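Local coordinates for 7beta-hydroxysteroid dehydrogenase (Collinsella aerofaciens, PDB 5FYD), which reduces the 7-oxo group of 7-oxolithocholate with NADPH to yield the bile acid ursodeoxycholate, at residues Phe162-Thr167 with Val181-Leu186. Numbering follows the deposited sequence.
Sequences FILKMT and VEVITL
Thr167 meets the strand through its methyl, in van der Waals contact among buried side chains. CG2 lies 3.6 Å from Val183 CB and 3.7 Å from Val181 CG1, so it sits between the two valines. The same methyl comes 3.5 Å from Glu182 O, the backbone carbonyl between them. Chi1 of -54° sets OG1 beside the backbone N, and CG2 is then anti to that N. One branch of the threonine therefore packs on the strand while the other turns back to its own helix. One turn earlier, Leu164 reaches the strand with one branch. Its CD1 is 3.8 Å from Val183 CG1 and 3.6 Å from Thr185 OG1. The leucine side chain crosses those of Val183 and Thr185 at about a right angle. Val183 thus faces both helix residues, its CB against Thr167 and its CG1 against Leu164.

Helix 154-173 is the main helix of the beta-alpha-beta crossover from strand 136-143 to strand 179-186, in the Rossmann-type fold of short-chain dehydrogenases. The two segments run roughly antiparallel, at 151° with axes 8.2 Å apart. The strand lies in the parallel sheet between strands 136-143 and 230-232. Leu164 and Val183 also touch Ser142 and Ser230 on these neighbours.

No hydrogen bond joins the two segments. Thr167 OG1 donates a hydrogen bond to Ile163 O, at 2.8 Å. That carbonyl also accepts from Thr167 N, and the two donors arrive from opposite faces of its plane. Asn140 ND2, on strand 136-143, is a second hydrogen-bond partner of Thr167 OG1, so this buried hydroxyl is satisfied. Helix 105-132 packs alongside, with Phe119 against Ile163 and Phe123 against Thr167. Toward the active site, the side chain of Thr185 is about 5 Å from that of Ser143, the inferred transition-state stabiliser.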
loop_
_atom_site.group_PDB
_atom_site.type_symbol
_atom_site.label_atom_id
_atom_site.label_comp_id
_atom_site.label_asym_id
_atom_site.label_seq_id
_atom_site.Cartn_x
_atom_site.Cartn_y
_atom_site.Cartn_z
ATOM N N PHE A 162 9.271 -5.571 20.020
ATOM C CA PHE A 162 10.689 -5.625 20.413
ATOM C C PHE A 162 11.260 -4.205 20.490
ATOM O O PHE A 162 11.885 -3.800 21.490
ATOM C CB PHE A 162 11.479 -6.468 19.416
ATOM C CG PHE A 162 12.894 -6.708 19.825
ATOM C CD1 PHE A 162 13.880 -5.783 19.549
ATOM C CD2 PHE A 162 13.225 -7.865 20.525
ATOM C CE1 PHE A 162 15.187 -6.008 19.933
ATOM C CE2 PHE A 162 14.511 -8.096 20.912
ATOM C CZ PHE A 162 15.503 -7.179 20.607
ATOM N N ILE A 163 11.015 -3.423 19.439
ATOM C CA ILE A 163 11.497 -2.036 19.396
ATOM C C ILE A 163 10.887 -1.234 20.551
ATOM O O ILE A 163 11.590 -0.483 21.230
ATOM C CB ILE A 163 11.165 -1.362 18.046
ATOM C CG1 ILE A 163 11.981 -2.027 16.927
ATOM C CG2 ILE A 163 11.393 0.145 18.113
ATOM C CD1 ILE A 163 11.585 -1.639 15.523
ATOM N N LEU A 164 9.582 -1.413 20.775
ATOM C CA LEU A 164 8.887 -0.691 21.845
ATOM C C LEU A 164 9.528 -0.996 23.207
ATOM O O LEU A 164 9.981 -0.093 23.928
ATOM C CB LEU A 164 7.417 -1.080 21.868
ATOM C CG LEU A 164 6.551 -0.508 22.985
ATOM C CD1 LEU A 164 6.484 1.011 23.028
ATOM C CD2 LEU A 164 5.171 -1.113 22.840
ATOM N N LYS A 165 9.554 -2.262 23.555
ATOM C CA LYS A 165 10.023 -2.643 24.885
ATOM C C LYS A 165 11.520 -2.390 25.100
ATOM O O LYS A 165 11.929 -2.005 26.210
ATOM C CB LYS A 165 9.642 -4.082 25.220
ATOM C CG LYS A 165 8.138 -4.347 25.274
ATOM C CD LYS A 165 7.417 -3.590 26.372
ATOM C CE LYS A 165 5.981 -3.266 25.987
ATOM N NZ LYS A 165 5.404 -2.315 26.932
ATOM N N MET A 166 12.339 -2.590 24.065
ATOM C CA MET A 166 13.756 -2.271 24.174
ATOM C C MET A 166 13.932 -0.780 24.418
ATOM O O MET A 166 14.729 -0.370 25.247
ATOM C CB MET A 166 14.532 -2.681 22.919
ATOM C CG MET A 166 16.052 -2.562 23.103
ATOM S SD MET A 166 16.605 -3.871 24.236
ATOM C CE MET A 166 18.174 -3.251 24.798
ATOM N N THR A 167 13.201 0.048 23.659
ATOM C CA THR A 167 13.370 1.501 23.763
ATOM C C THR A 167 12.812 2.023 25.080
ATOM O O THR A 167 13.403 2.921 25.682
ATOM C CB THR A 167 12.783 2.231 22.554
ATOM O OG1 THR A 167 13.338 1.674 21.361
ATOM C CG2 THR A 167 13.117 3.721 22.597
ATOM N N VAL A 181 16.009 9.572 25.442
ATOM C CA VAL A 181 15.516 8.500 24.608
ATOM C C VAL A 181 14.013 8.419 24.746
ATOM O O VAL A 181 13.479 8.586 25.833
ATOM C CB VAL A 181 16.207 7.158 24.958
ATOM C CG1 VAL A 181 15.594 5.959 24.212
ATOM C CG2 VAL A 181 17.681 7.261 24.653
ATOM N N GLU A 182 13.342 8.187 23.634
ATOM C CA GLU A 182 11.889 8.081 23.567
ATOM C C GLU A 182 11.510 7.067 22.507
ATOM O O GLU A 182 12.201 6.932 21.501
ATOM C CB GLU A 182 11.282 9.431 23.218
ATOM C CG GLU A 182 9.756 9.515 23.244
ATOM C CD GLU A 182 9.256 10.749 22.513
ATOM O OE1 GLU A 182 9.907 11.823 22.613
ATOM O OE2 GLU A 182 8.248 10.626 21.795
ATOM N N VAL A 183 10.436 6.346 22.754
ATOM C CA VAL A 183 9.747 5.623 21.683
ATOM C C VAL A 183 8.409 6.274 21.400
ATOM O O VAL A 183 7.645 6.584 22.320
ATOM C CB VAL A 183 9.612 4.112 21.948
ATOM C CG1 VAL A 183 9.046 3.780 23.328
ATOM C CG2 VAL A 183 8.798 3.422 20.839
ATOM N N ILE A 184 8.131 6.479 20.116
ATOM C CA ILE A 184 6.843 6.997 19.674
ATOM C C ILE A 184 6.160 5.872 18.904
ATOM O O ILE A 184 6.721 5.348 17.943
ATOM C CB ILE A 184 6.952 8.290 18.845
ATOM C CG1 ILE A 184 5.542 8.803 18.491
ATOM C CG2 ILE A 184 7.785 8.138 17.570
ATOM C CD1 ILE A 184 5.138 10.047 19.210
ATOM N N THR A 185 4.944 5.540 19.318
ATOM C CA THR A 185 4.172 4.453 18.745
ATOM C C THR A 185 3.091 5.027 17.821
ATOM O O THR A 185 2.239 5.810 18.261
ATOM C CB THR A 185 3.559 3.596 19.865
ATOM O OG1 THR A 185 4.621 2.945 20.593
ATOM C CG2 THR A 185 2.633 2.569 19.303
ATOM N N LEU A 186 3.142 4.648 16.544
ATOM C CA LEU A 186 2.279 5.232 15.520
ATOM C C LEU A 186 1.105 4.330 15.242
ATOM O O LEU A 186 1.211 3.119 15.339
ATOM C CB LEU A 186 3.045 5.410 14.229
ATOM C CG LEU A 186 4.364 6.180 14.336
ATOM C CD1 LEU A 186 4.939 6.418 12.944
ATOM C CD2 LEU A 186 4.186 7.464 15.110
#